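Local coordinates for protein prophage lambdalm01, antigen B (Listeria monocytogenes, PDB 4ACV) that is probably a phage tail terminator protein, encoded by a prophage and expected to help complete the tail tube during assembly, at residues G21-S26 and E75-L80; A61-T66 and L110-T115; V94-C99 and F117-C122. All coordinates share one frame; numbering follows the deposited sequence.

Interaction 1 (G21-S26 and E75-L80); sequences GGLDVS and EMIDTL. Unlike the reference sequence in segment 75-80: Met76 (reference Lys).
Gly21 and Leu80 mark the nearest approach of the irregular segment 21-26 to helical segment 75-80, their CA atoms 7.3 Å apart, too wide for the backbones themselves to meet, so side chains of the helix and of Leu23 fill the gap. The contact is small, with 214 Å² buried in all, and it is apolar in character. Leu23 carries the largest share. Its CG stands anti to its own carbonyl carbon (chi1 -56°), which directs the branch at the helix, and the two methyls then divide the work. CD1 lies 3.7 Å from CG1 of Ile77, the two side chains running at a slant to one another. As modelled, CD2 meets CE of Met76 at 3.6 Å, and here the side chains reach toward each other tip to tip. Met76, where the reference sequence has lysine, starts with CG anti to its backbone N (chi1 174°) and stays extended, which carries the thioether out from the helix. Its methyl is modelled implausibly near the carbonyl oxygen of Gly21, so the exact position of CE is doubtful and the firmer evidence for the contact is Leu23 on Ile77 and Leu80 on Gly21. In the latter, CD1 of Leu80 rests on CA of Gly21 at 3.6 Å, packing directly on bare backbone. The following residue, Gly22, has positive phi (68°) and is where the chain turns out of helical geometry. Leu80 also packs on Met16 and Leu17 of helix 6-19, while Ile77 extends the apolar layer to Thr38 of strand 37-48 and to Ile62 and His64 of strand 55-66. The contact thus joins the loop leaving helix 6-19 to helix 71-82, which lies across the sheet, at the surface edge of their shared core.

Interaction 2 (A61-T66 and L110-T115); sequences AIHHYT and LIHAKT
His63 and His112 join side chain to side chain across two antiparallel strands, ND1 of His63 and NE2 of His112 lying 2.8 Å apart in a nearly straight hydrogen bond (177°) whose donor is undecided. This is the tight part of the contact. Tyr65 covers a face of the His112 ring in an offset stack, centroids 4.0 Å apart and planes at 16°, while ND1 of His63 comes in at that ring's edge. His112 CG stands anti to its backbone N (chi1 176°). Glu107 bonds His112 ND1 and Glu41 bonds His63 NE2, so both imidazoles are gripped at both nitrogens. Beside them, CD of the extended Lys114 lies 3.7 Å from CE1 of His63.

The face bearing Ile62, His64 and Ala113 is looser across the pair: CB of His64 and CB of Ala113 stand 4.2 Å apart, and the His64 ring turns to Asp70 and Thr38. There a water bridges Ile62 O and Thr115 OG1. Six backbone hydrogen bonds, such as His64 N to Ala113 O at 2.7 Å, fix the register of strands 55-66 and 110-122, neighbours in an antiparallel sheet, with the aromatic cluster of His63, Tyr65 and His112 on one face.

Interaction 3 (V94-C99 and F117-C122); sequences VAVRHC and FEVSIC
Val94 and Ala95 both face Ser120, so the antiparallel pairing of strands 94-99 and 117-122 begins with a classic beta bulge. Its backbone signature is a shared acceptor: Val94 N bonds Ser120 O at 2.7 Å, whereas the bond from Ala95 N to the same oxygen is weak. Beyond the bulge the regular pattern resumes, with Ser120 N bonding Ala95 O, and Arg97 and Glu118 bonding each other twice through their backbones. A water donates to both Cys99 O and Phe117 O at the Cys99 end of the pair.

The polar side-chain bonds centre on Arg97. Its chain bends at chi3 (-143°), setting NE off the extended path, and the guanidinium ends beside Glu118 and Ser120. NH1 forms a salt bridge with OE1 of Glu118 at 2.8 Å, although the guanidinium and carboxylate planes stand 90° apart. NH2 bonds Ser120 OG at 3.1 Å, the hydroxyl lying at the guanidinium edge in its plane.

Apolar contacts occupy the other face, where Val96 CG2 lies alongside Val119 CG1 at 4.0 Å. Val96 CG1 also lies 3.9 Å from CD1 of Phe117. His98 and Phe117 diverge from the pair at their CB atoms, yet their side chains lie side by side and the rings meet obliquely, planes at 32°, CE1 of each being 3.5 Å from CE1 of the other. Separately, at the bulged end, Val94 CG2 packs on Cys122 CB at 3.5 Å.

Phe117 and Val96 both continue to Ile81 of helix 71-82. On the polar face, Glu118 also forms salt bridges with Lys57 and Arg59, and Ser120 OG bonds Glu48. Such a concentration of positive partners would favour an ionised Glu118, and the charged network offers a means of holding the carboxylate of this buried residue against the face of the sheet.

How the interactions relate
From the N terminus, segment 21-26, just after helix 6-19, meets 75-80 on helix 71-82, so interaction 1 closes a 48-residue loop. Segment 61-66 lies inside that loop but pairs with 110-115, so interactions 1 and 2 cross. Segment 94-99 in turn lies inside the 43-residue loop of interaction 2 and pairs with 117-122, making interactions 2 and 3 cross as well, whereas 1 and 3 follow in series. Interactions 2 and 3 share strand 110-122, on opposite sides of the chain's centre, about 20 Å between centres. Asp78 ties helix 71-82 to the sheet, packing on Thr115 and Phe117 and weakly hydrogen-bonding His98.

Interaction 1 (G21-S26 and E75-L80)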
ATOM      1  N   GLY B  21     -19.736 -16.731 -28.035  1.00 32.68           N
ATOM      2  CA  GLY B  21     -18.360 -17.045 -28.380  1.00 27.26           C
ATOM      3  C   GLY B  21     -18.043 -18.520 -28.560  1.00 30.02           C
ATOM      4  O   GLY B  21     -17.019 -18.873 -29.141  1.00 35.89           O
ATOM      5  N   GLY B  22     -18.909 -19.388 -28.057  1.00 33.10           N
ATOM      6  CA  GLY B  22     -18.632 -20.810 -28.075  1.00 37.24           C
ATOM      7  C   GLY B  22     -17.482 -21.185 -27.157  1.00 33.88           C
ATOM      8  O   GLY B  22     -16.934 -22.285 -27.250  1.00 32.67           O
ATOM      9  N   LEU B  23     -17.125 -20.275 -26.258  1.00 31.23           N
ATOM     10  CA  LEU B  23     -16.026 -20.514 -25.325  1.00 33.25           C
ATOM     11  C   LEU B  23     -16.501 -21.084 -24.005  1.00 32.71           C
ATOM     12  O   LEU B  23     -17.545 -20.691 -23.495  1.00 32.13           O
ATOM     13  CB  LEU B  23     -15.261 -19.225 -25.052  1.00 27.91           C
ATOM     14  CG  LEU B  23     -14.750 -18.569 -26.322  1.00 28.01           C
ATOM     15  CD1 LEU B  23     -14.169 -17.220 -25.995  1.00 30.08           C
ATOM     16  CD2 LEU B  23     -13.731 -19.489 -27.045  1.00 26.22           C
ATOM     17  N   ASP B  24     -15.711 -22.009 -23.466  1.00 36.98           N
ATOM     18  CA  ASP B  24     -15.922 -22.537 -22.128  1.00 40.69           C
ATOM     19  C   ASP B  24     -15.056 -21.785 -21.118  1.00 37.16           C
ATOM     20  O   ASP B  24     -13.829 -21.882 -21.130  1.00 33.96           O
ATOM     21  CB  ASP B  24     -15.607 -24.028 -22.074  1.00 49.07           C
ATOM     22  CG  ASP B  24     -16.022 -24.660 -20.758  1.00 64.60           C
ATOM     23  OD1 ASP B  24     -16.639 -23.966 -19.916  1.00 69.81           O
ATOM     24  OD2 ASP B  24     -15.731 -25.856 -20.567  1.00 73.70           O
ATOM     25  N   VAL B  25     -15.714 -21.036 -20.246  1.00 33.71           N
ATOM     26  CA  VAL B  25     -15.036 -20.209 -19.271  1.00 27.93           C
ATOM     27  C   VAL B  25     -15.577 -20.492 -17.872  1.00 30.39           C
ATOM     28  O   VAL B  25     -16.780 -20.591 -17.667  1.00 36.16           O
ATOM     29  CB  VAL B  25     -15.230 -18.719 -19.608  1.00 31.15           C
ATOM     30  CG1 VAL B  25     -14.589 -17.828 -18.552  1.00 34.14           C
ATOM     31  CG2 VAL B  25     -14.661 -18.408 -20.980  1.00 28.03           C
ATOM     32  N   SER B  26     -14.678 -20.633 -16.911  1.00 29.32           N
ATOM     33  CA  SER B  26     -15.064 -20.842 -15.525  1.00 32.92           C
ATOM     34  C   SER B  26     -15.202 -19.502 -14.794  1.00 33.00           C
ATOM     35  O   SER B  26     -14.462 -18.566 -15.081  1.00 31.43           O
ATOM     36  CB  SER B  26     -14.015 -21.708 -14.829  1.00 31.47           C
ATOM     37  OG  SER B  26     -14.405 -22.033 -13.511  1.00 38.73           O
ATOM     38  N   GLU B  75      -7.859 -11.737 -27.843  1.00 27.18           N
ATOM     39  CA  GLU B  75      -8.660 -10.705 -28.496  1.00 28.92           C
ATOM     40  C   GLU B  75     -10.115 -11.113 -28.715  1.00 28.63           C
ATOM     41  O   GLU B  75     -11.007 -10.268 -28.681  1.00 32.71           O
ATOM     42  CB  GLU B  75      -8.035 -10.291 -29.833  1.00 31.61           C
ATOM     43  CG  GLU B  75      -6.979  -9.208 -29.700  1.00 45.43           C
ATOM     44  CD  GLU B  75      -6.435  -8.743 -31.041  1.00 55.96           C
ATOM     45  OE1 GLU B  75      -6.446  -9.541 -32.005  1.00 64.93           O
ATOM     46  OE2 GLU B  75      -5.988  -7.579 -31.128  1.00 50.89           O
ATOM     47  N   MET B  76     -10.358 -12.397 -28.957  1.00 19.92           N
ATOM     48  CA  MET B  76     -11.728 -12.859 -29.099  1.00 24.44           C
ATOM     49  C   MET B  76     -12.463 -12.564 -27.793  1.00 26.57           C
ATOM     50  O   MET B  76     -13.497 -11.895 -27.781  1.00 24.37           O
ATOM     51  CB  MET B  76     -11.775 -14.351 -29.451  1.00 28.58           C
ATOM     52  CG  MET B  76     -13.181 -14.973 -29.487  1.00 33.75           C
ATOM     53  SD  MET B  76     -13.245 -16.483 -30.478  1.00 95.48           S
ATOM     54  CE  MET B  76     -14.649 -17.361 -29.816  1.00 34.78           C
ATOM     55  N   ILE B  77     -11.900 -13.038 -26.690  1.00 27.34           N
ATOM     56  CA  ILE B  77     -12.513 -12.845 -25.394  1.00 23.32           C
ATOM     57  C   ILE B  77     -12.681 -11.363 -25.119  1.00 22.33           C
ATOM     58  O   ILE B  77     -13.758 -10.898 -24.741  1.00 25.22           O
ATOM     59  CB  ILE B  77     -11.663 -13.493 -24.294  1.00 25.95           C
ATOM     60  CG1 ILE B  77     -11.693 -15.020 -24.444  1.00 26.20           C
ATOM     61  CG2 ILE B  77     -12.150 -13.041 -22.911  1.00 24.44           C
ATOM     62  CD1 ILE B  77     -10.689 -15.776 -23.577  1.00 20.36           C
ATOM     63  N   ASP B  78     -11.599 -10.629 -25.329  1.00 21.49           N
ATOM     64  CA  ASP B  78     -11.547  -9.212 -25.022  1.00 20.93           C
ATOM     65  C   ASP B  78     -12.639  -8.444 -25.769  1.00 25.31           C
ATOM     66  O   ASP B  78     -13.293  -7.563 -25.212  1.00 24.74           O
ATOM     67  CB  ASP B  78     -10.182  -8.670 -25.416  1.00 21.59           C
ATOM     68  CG  ASP B  78      -9.920  -7.296 -24.862  1.00 30.28           C
ATOM     69  OD1 ASP B  78      -9.464  -7.211 -23.710  1.00 29.62           O
ATOM     70  OD2 ASP B  78     -10.149  -6.303 -25.587  1.00 35.35           O
ATOM     71  N   THR B  79     -12.832  -8.784 -27.036  1.00 22.29           N
ATOM     72  CA  THR B  79     -13.792  -8.080 -27.873  1.00 22.06           C
ATOM     73  C   THR B  79     -15.238  -8.420 -27.512  1.00 26.44           C
ATOM     74  O   THR B  79     -16.104  -7.549 -27.515  1.00 31.87           O
ATOM     75  CB  THR B  79     -13.540  -8.378 -29.361  1.00 25.36           C
ATOM     76  OG1 THR B  79     -12.223  -7.931 -29.717  1.00 25.61           O
ATOM     77  CG2 THR B  79     -14.581  -7.685 -30.235  1.00 20.03           C
ATOM     78  N   LEU B  80     -15.503  -9.684 -27.204  1.00 25.39           N
ATOM     79  CA  LEU B  80     -16.840 -10.079 -26.789  1.00 28.60           C
ATOM     80  C   LEU B  80     -17.268  -9.351 -25.513  1.00 26.24           C
ATOM     81  O   LEU B  80     -18.372  -8.814 -25.439  1.00 21.37           O
ATOM     82  CB  LEU B  80     -16.929 -11.594 -26.610  1.00 23.14           C
ATOM     83  CG  LEU B  80     -16.876 -12.344 -27.947  1.00 31.01           C
ATOM     84  CD1 LEU B  80     -16.774 -13.864 -27.757  1.00 22.19           C
ATOM     85  CD2 LEU B  80     -18.070 -11.968 -28.829  1.00 23.50           C
TER

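Interaction 2 (A61-T66 and L110-T115)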
ATOM      1  N   ALA B  61     -11.227  -9.825 -13.671  1.00 23.28           N
ATOM      2  CA  ALA B  61     -10.144 -10.065 -14.615  1.00 22.51           C
ATOM      3  C   ALA B  61     -10.371 -11.371 -15.352  1.00 21.10           C
ATOM      4  O   ALA B  61     -10.888 -12.338 -14.785  1.00 24.93           O
ATOM      5  CB  ALA B  61      -8.794 -10.095 -13.884  1.00 19.27           C
ATOM      6  N   ILE B  62      -9.994 -11.402 -16.621  1.00 18.03           N
ATOM      7  CA  ILE B  62     -10.012 -12.650 -17.363  1.00 19.78           C
ATOM      8  C   ILE B  62      -8.617 -13.249 -17.385  1.00 22.33           C
ATOM      9  O   ILE B  62      -7.671 -12.596 -17.823  1.00 23.61           O
ATOM     10  CB  ILE B  62     -10.490 -12.455 -18.801  1.00 26.51           C
ATOM     11  CG1 ILE B  62     -11.891 -11.849 -18.807  1.00 26.68           C
ATOM     12  CG2 ILE B  62     -10.467 -13.788 -19.543  1.00 28.90           C
ATOM     13  CD1 ILE B  62     -12.933 -12.728 -18.141  1.00 31.63           C
ATOM     14  N   HIS B  63      -8.503 -14.483 -16.893  1.00 26.88           N
ATOM     15  CA  HIS B  63      -7.250 -15.227 -16.909  1.00 25.16           C
ATOM     16  C   HIS B  63      -7.252 -16.255 -18.024  1.00 28.52           C
ATOM     17  O   HIS B  63      -8.009 -17.214 -17.979  1.00 29.20           O
ATOM     18  CB  HIS B  63      -7.019 -15.927 -15.572  1.00 30.82           C
ATOM     19  CG  HIS B  63      -6.810 -14.986 -14.433  1.00 27.35           C
ATOM     20  ND1 HIS B  63      -5.567 -14.509 -14.081  1.00 23.09           N
ATOM     21  CD2 HIS B  63      -7.688 -14.420 -13.567  1.00 20.53           C
ATOM     22  CE1 HIS B  63      -5.686 -13.701 -13.044  1.00 26.24           C
ATOM     23  NE2 HIS B  63      -6.963 -13.633 -12.715  1.00 23.00           N
ATOM     24  N   HIS B  64      -6.401 -16.044 -19.020  1.00 33.33           N
ATOM     25  CA  HIS B  64      -6.307 -16.931 -20.179  1.00 33.80           C
ATOM     26  C   HIS B  64      -4.951 -17.653 -20.198  1.00 32.48           C
ATOM     27  O   HIS B  64      -3.929 -17.059 -20.551  1.00 28.88           O
ATOM     28  CB  HIS B  64      -6.513 -16.116 -21.465  1.00 28.74           C
ATOM     29  CG  HIS B  64      -6.745 -16.943 -22.692  1.00 31.06           C
ATOM     30  ND1 HIS B  64      -7.691 -17.947 -22.750  1.00 27.42           N
ATOM     31  CD2 HIS B  64      -6.177 -16.893 -23.923  1.00 32.95           C
ATOM     32  CE1 HIS B  64      -7.685 -18.487 -23.957  1.00 27.11           C
ATOM     33  NE2 HIS B  64      -6.778 -17.864 -24.689  1.00 33.31           N
ATOM     34  N   TYR B  65      -4.951 -18.927 -19.800  1.00 32.63           N
ATOM     35  CA  TYR B  65      -3.741 -19.759 -19.829  1.00 32.49           C
ATOM     36  C   TYR B  65      -3.711 -20.641 -21.064  1.00 35.69           C
ATOM     37  O   TYR B  65      -4.663 -21.361 -21.341  1.00 40.78           O
ATOM     38  CB  TYR B  65      -3.666 -20.674 -18.609  1.00 33.04           C
ATOM     39  CG  TYR B  65      -3.536 -19.980 -17.285  1.00 29.85           C
ATOM     40  CD1 TYR B  65      -4.654 -19.473 -16.636  1.00 29.31           C
ATOM     41  CD2 TYR B  65      -2.298 -19.855 -16.665  1.00 29.27           C
ATOM     42  CE1 TYR B  65      -4.541 -18.844 -15.401  1.00 29.17           C
ATOM     43  CE2 TYR B  65      -2.174 -19.232 -15.436  1.00 30.30           C
ATOM     44  CZ  TYR B  65      -3.302 -18.727 -14.806  1.00 32.53           C
ATOM     45  OH  TYR B  65      -3.195 -18.106 -13.578  1.00 38.82           O
ATOM     46  N   THR B  66      -2.600 -20.613 -21.782  1.00 34.87           N
ATOM     47  CA  THR B  66      -2.452 -21.402 -22.992  1.00 33.36           C
ATOM     48  C   THR B  66      -1.045 -21.971 -23.054  1.00 35.72           C
ATOM     49  O   THR B  66      -0.136 -21.471 -22.393  1.00 38.00           O
ATOM     50  CB  THR B  66      -2.674 -20.535 -24.228  1.00 28.65           C
ATOM     51  OG1 THR B  66      -1.952 -19.311 -24.066  1.00 28.51           O
ATOM     52  CG2 THR B  66      -4.144 -20.218 -24.390  1.00 26.27           C
ATOM     53  N   LEU B 110       3.199 -22.615 -19.061  1.00 47.71           N
ATOM     54  CA  LEU B 110       2.036 -21.939 -19.633  1.00 44.98           C
ATOM     55  C   LEU B 110       2.309 -20.464 -19.872  1.00 38.00           C
ATOM     56  O   LEU B 110       3.123 -19.846 -19.185  1.00 39.48           O
ATOM     57  CB  LEU B 110       0.805 -22.112 -18.734  1.00 41.00           C
ATOM     58  CG  LEU B 110       0.317 -23.556 -18.549  1.00 46.15           C
ATOM     59  CD1 LEU B 110      -0.680 -23.685 -17.391  1.00 40.79           C
ATOM     60  CD2 LEU B 110      -0.269 -24.111 -19.850  1.00 46.93           C
ATOM     61  N   ILE B 111       1.644 -19.920 -20.879  1.00 31.57           N
ATOM     62  CA  ILE B 111       1.549 -18.479 -21.052  1.00 27.53           C
ATOM     63  C   ILE B 111       0.282 -17.962 -20.337  1.00 31.51           C
ATOM     64  O   ILE B 111      -0.847 -18.370 -20.627  1.00 33.32           O
ATOM     65  CB  ILE B 111       1.543 -18.097 -22.546  1.00 29.54           C
ATOM     66  CG1 ILE B 111       2.819 -18.616 -23.232  1.00 30.44           C
ATOM     67  CG2 ILE B 111       1.386 -16.593 -22.720  1.00 22.57           C
ATOM     68  CD1 ILE B 111       4.112 -18.121 -22.603  1.00 31.60           C
ATOM     69  N   HIS B 112       0.481 -17.084 -19.369  1.00 31.64           N
ATOM     70  CA  HIS B 112      -0.625 -16.589 -18.581  1.00 26.02           C
ATOM     71  C   HIS B 112      -0.969 -15.170 -19.011  1.00 28.61           C
ATOM     72  O   HIS B 112      -0.169 -14.253 -18.844  1.00 28.11           O
ATOM     73  CB  HIS B 112      -0.277 -16.636 -17.089  1.00 25.80           C
ATOM     74  CG  HIS B 112      -1.339 -16.053 -16.204  1.00 33.13           C
ATOM     75  ND1 HIS B 112      -1.131 -15.777 -14.871  1.00 36.15           N
ATOM     76  CD2 HIS B 112      -2.618 -15.690 -16.472  1.00 26.00           C
ATOM     77  CE1 HIS B 112      -2.235 -15.265 -14.353  1.00 30.86           C
ATOM     78  NE2 HIS B 112      -3.150 -15.203 -15.302  1.00 29.16           N
ATOM     79  N   ALA B 113      -2.157 -15.003 -19.582  1.00 29.64           N
ATOM     80  CA  ALA B 113      -2.647 -13.681 -19.965  1.00 24.99           C
ATOM     81  C   ALA B 113      -3.766 -13.220 -19.039  1.00 28.11           C
ATOM     82  O   ALA B 113      -4.728 -13.935 -18.788  1.00 25.46           O
ATOM     83  CB  ALA B 113      -3.112 -13.667 -21.406  1.00 23.58           C
ATOM     84  N   LYS B 114      -3.617 -12.006 -18.536  1.00 24.98           N
ATOM     85  CA  LYS B 114      -4.542 -11.454 -17.582  1.00 21.55           C
ATOM     86  C   LYS B 114      -5.046 -10.101 -18.073  1.00 24.87           C
ATOM     87  O   LYS B 114      -4.260  -9.190 -18.316  1.00 23.96           O
ATOM     88  CB  LYS B 114      -3.851 -11.307 -16.229  1.00 16.24           C
ATOM     89  CG  LYS B 114      -4.729 -10.717 -15.174  1.00 15.72           C
ATOM     90  CD  LYS B 114      -3.967 -10.525 -13.879  1.00 20.27           C
ATOM     91  CE  LYS B 114      -4.837  -9.794 -12.870  1.00 21.78           C
ATOM     92  NZ  LYS B 114      -4.153  -9.651 -11.574  1.00 30.12           N
ATOM     93  N   THR B 115      -6.363  -9.980 -18.210  1.00 22.19           N
ATOM     94  CA  THR B 115      -6.988  -8.758 -18.695  1.00 19.28           C
ATOM     95  C   THR B 115      -8.010  -8.258 -17.683  1.00 19.25           C
ATOM     96  O   THR B 115      -8.941  -8.975 -17.327  1.00 24.26           O
ATOM     97  CB  THR B 115      -7.702  -9.009 -20.031  1.00 23.17           C
ATOM     98  OG1 THR B 115      -6.759  -9.489 -20.999  1.00 26.58           O
ATOM     99  CG2 THR B 115      -8.381  -7.728 -20.525  1.00 17.79           C
TER
HETATM  100  O   HOH W   1      -6.896 -12.461 -20.536  1.00 30.00           O

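Interaction 3 (V94-C99 and F117-C122)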
ATOM      1  N   VAL B  94     -23.781   0.069 -18.606  1.00 33.25           N
ATOM      2  CA  VAL B  94     -23.522   1.421 -19.082  1.00 33.19           C
ATOM      3  C   VAL B  94     -22.182   1.538 -19.803  1.00 26.33           C
ATOM      4  O   VAL B  94     -22.040   2.330 -20.726  1.00 34.36           O
ATOM      5  CB  VAL B  94     -23.593   2.437 -17.911  1.00 47.26           C
ATOM      6  CG1 VAL B  94     -23.158   3.818 -18.363  1.00 47.13           C
ATOM      7  CG2 VAL B  94     -24.996   2.477 -17.343  1.00 48.40           C
ATOM      8  N   ALA B  95     -21.206   0.743 -19.392  1.00 22.91           N
ATOM      9  CA  ALA B  95     -19.869   0.828 -19.974  1.00 28.01           C
ATOM     10  C   ALA B  95     -18.986  -0.337 -19.565  1.00 24.48           C
ATOM     11  O   ALA B  95     -19.049  -0.808 -18.433  1.00 23.44           O
ATOM     12  CB  ALA B  95     -19.203   2.134 -19.584  1.00 32.14           C
ATOM     13  N   VAL B  96     -18.159  -0.785 -20.498  1.00 20.70           N
ATOM     14  CA  VAL B  96     -17.166  -1.815 -20.241  1.00 21.48           C
ATOM     15  C   VAL B  96     -15.797  -1.219 -20.535  1.00 23.23           C
ATOM     16  O   VAL B  96     -15.549  -0.755 -21.640  1.00 27.82           O
ATOM     17  CB  VAL B  96     -17.392  -3.053 -21.144  1.00 23.90           C
ATOM     18  CG1 VAL B  96     -16.339  -4.126 -20.861  1.00 20.05           C
ATOM     19  CG2 VAL B  96     -18.822  -3.603 -20.972  1.00 17.26           C
ATOM     20  N   ARG B  97     -14.921  -1.219 -19.537  1.00 21.88           N
ATOM     21  CA  ARG B  97     -13.614  -0.586 -19.646  1.00 28.23           C
ATOM     22  C   ARG B  97     -12.484  -1.532 -19.264  1.00 25.07           C
ATOM     23  O   ARG B  97     -12.615  -2.310 -18.320  1.00 25.04           O
ATOM     24  CB  ARG B  97     -13.519   0.611 -18.689  1.00 30.85           C
ATOM     25  CG  ARG B  97     -14.396   1.783 -19.002  1.00 41.86           C
ATOM     26  CD  ARG B  97     -14.158   2.871 -17.964  1.00 51.09           C
ATOM     27  NE  ARG B  97     -15.384   3.578 -17.601  1.00 60.76           N
ATOM     28  CZ  ARG B  97     -16.287   3.130 -16.729  1.00 64.66           C
ATOM     29  NH1 ARG B  97     -16.119   1.960 -16.130  1.00 59.96           N
ATOM     30  NH2 ARG B  97     -17.367   3.855 -16.460  1.00 69.12           N
ATOM     31  N   HIS B  98     -11.368  -1.450 -19.983  1.00 24.45           N
ATOM     32  CA  HIS B  98     -10.123  -1.989 -19.461  1.00 21.94           C
ATOM     33  C   HIS B  98      -9.740  -1.080 -18.319  1.00 19.00           C
ATOM     34  O   HIS B  98      -9.782   0.140 -18.436  1.00 19.04           O
ATOM     35  CB  HIS B  98      -9.003  -1.980 -20.493  1.00 18.79           C
ATOM     36  CG  HIS B  98      -9.243  -2.890 -21.655  1.00 20.11           C
ATOM     37  ND1 HIS B  98      -9.393  -4.252 -21.513  1.00 21.78           N
ATOM     38  CD2 HIS B  98      -9.333  -2.637 -22.980  1.00 21.69           C
ATOM     39  CE1 HIS B  98      -9.578  -4.796 -22.702  1.00 21.23           C
ATOM     40  NE2 HIS B  98      -9.552  -3.837 -23.607  1.00 22.83           N
ATOM     41  N   CYS B  99      -9.378  -1.691 -17.207  1.00 20.59           N
ATOM     42  CA  CYS B  99      -9.041  -0.951 -16.032  1.00 18.15           C
ATOM     43  C   CYS B  99      -8.257  -1.862 -15.123  1.00 22.62           C
ATOM     44  O   CYS B  99      -8.707  -2.958 -14.790  1.00 27.21           O
ATOM     45  CB  CYS B  99     -10.320  -0.485 -15.337  1.00 27.38           C
ATOM     46  SG  CYS B  99     -10.021   0.405 -13.800  1.00 28.08           S
ATOM     47  N   PHE B 117     -10.963  -5.708 -16.276  1.00 20.22           N
ATOM     48  CA  PHE B 117     -12.100  -4.890 -16.677  1.00 19.41           C
ATOM     49  C   PHE B 117     -12.784  -4.202 -15.513  1.00 20.87           C
ATOM     50  O   PHE B 117     -12.751  -4.664 -14.363  1.00 21.60           O
ATOM     51  CB  PHE B 117     -13.146  -5.757 -17.381  1.00 19.01           C
ATOM     52  CG  PHE B 117     -12.706  -6.274 -18.720  1.00 17.18           C
ATOM     53  CD1 PHE B 117     -12.830  -5.479 -19.859  1.00 20.21           C
ATOM     54  CD2 PHE B 117     -12.181  -7.551 -18.848  1.00 15.25           C
ATOM     55  CE1 PHE B 117     -12.433  -5.952 -21.104  1.00 23.49           C
ATOM     56  CE2 PHE B 117     -11.783  -8.034 -20.089  1.00 20.78           C
ATOM     57  CZ  PHE B 117     -11.910  -7.233 -21.219  1.00 22.93           C
ATOM     58  N   GLU B 118     -13.417  -3.089 -15.836  1.00 19.05           N
ATOM     59  CA  GLU B 118     -14.341  -2.440 -14.930  1.00 23.87           C
ATOM     60  C   GLU B 118     -15.618  -2.211 -15.701  1.00 23.19           C
ATOM     61  O   GLU B 118     -15.600  -1.604 -16.764  1.00 23.27           O
ATOM     62  CB  GLU B 118     -13.801  -1.095 -14.467  1.00 23.99           C
ATOM     63  CG  GLU B 118     -14.806  -0.309 -13.655  1.00 26.96           C
ATOM     64  CD  GLU B 118     -14.257   1.012 -13.185  1.00 30.83           C
ATOM     65  OE1 GLU B 118     -14.390   2.012 -13.926  1.00 34.10           O
ATOM     66  OE2 GLU B 118     -13.683   1.046 -12.080  1.00 33.17           O
ATOM     67  N   VAL B 119     -16.728  -2.705 -15.174  1.00 18.91           N
ATOM     68  CA  VAL B 119     -18.011  -2.438 -15.795  1.00 18.69           C
ATOM     69  C   VAL B 119     -18.888  -1.586 -14.900  1.00 23.73           C
ATOM     70  O   VAL B 119     -18.915  -1.770 -13.689  1.00 21.71           O
ATOM     71  CB  VAL B 119     -18.772  -3.727 -16.165  1.00 19.61           C
ATOM     72  CG1 VAL B 119     -17.976  -4.532 -17.176  1.00 21.44           C
ATOM     73  CG2 VAL B 119     -19.078  -4.537 -14.924  1.00 17.07           C
ATOM     74  N   SER B 120     -19.595  -0.645 -15.524  1.00 28.35           N
ATOM     75  CA  SER B 120     -20.584   0.182 -14.852  1.00 23.33           C
ATOM     76  C   SER B 120     -21.978  -0.322 -15.175  1.00 29.57           C
ATOM     77  O   SER B 120     -22.347  -0.496 -16.343  1.00 21.76           O
ATOM     78  CB  SER B 120     -20.467   1.646 -15.277  1.00 24.55           C
ATOM     79  OG  SER B 120     -19.305   2.239 -14.732  1.00 37.23           O
ATOM     80  N   ILE B 121     -22.746  -0.551 -14.120  1.00 29.85           N
ATOM     81  CA  ILE B 121     -24.111  -1.016 -14.239  1.00 30.35           C
ATOM     82  C   ILE B 121     -25.070  -0.039 -13.547  1.00 28.11           C
ATOM     83  O   ILE B 121     -24.835   0.414 -12.425  1.00 26.40           O
ATOM     84  CB  ILE B 121     -24.244  -2.439 -13.668  1.00 24.80           C
ATOM     85  CG1 ILE B 121     -23.337  -3.380 -14.456  1.00 21.57           C
ATOM     86  CG2 ILE B 121     -25.704  -2.899 -13.686  1.00 21.98           C
ATOM     87  CD1 ILE B 121     -23.410  -4.818 -14.026  1.00 23.24           C
ATOM     88  N   CYS B 122     -26.152   0.291 -14.232  1.00 27.45           N
ATOM     89  CA  CYS B 122     -27.082   1.282 -13.715  1.00 38.73           C
ATOM     90  C   CYS B 122     -28.436   0.662 -13.414  1.00 38.34           C
ATOM     91  O   CYS B 122     -28.840  -0.306 -14.061  1.00 32.19           O
ATOM     92  CB  CYS B 122     -27.241   2.439 -14.709  1.00 45.74           C
ATOM     93  SG  CYS B 122     -28.331   3.764 -14.144  1.00 69.99           S
TER
HETATM   94  O   HOH W   2     -10.377  -4.046 -12.849  1.00 27.25           O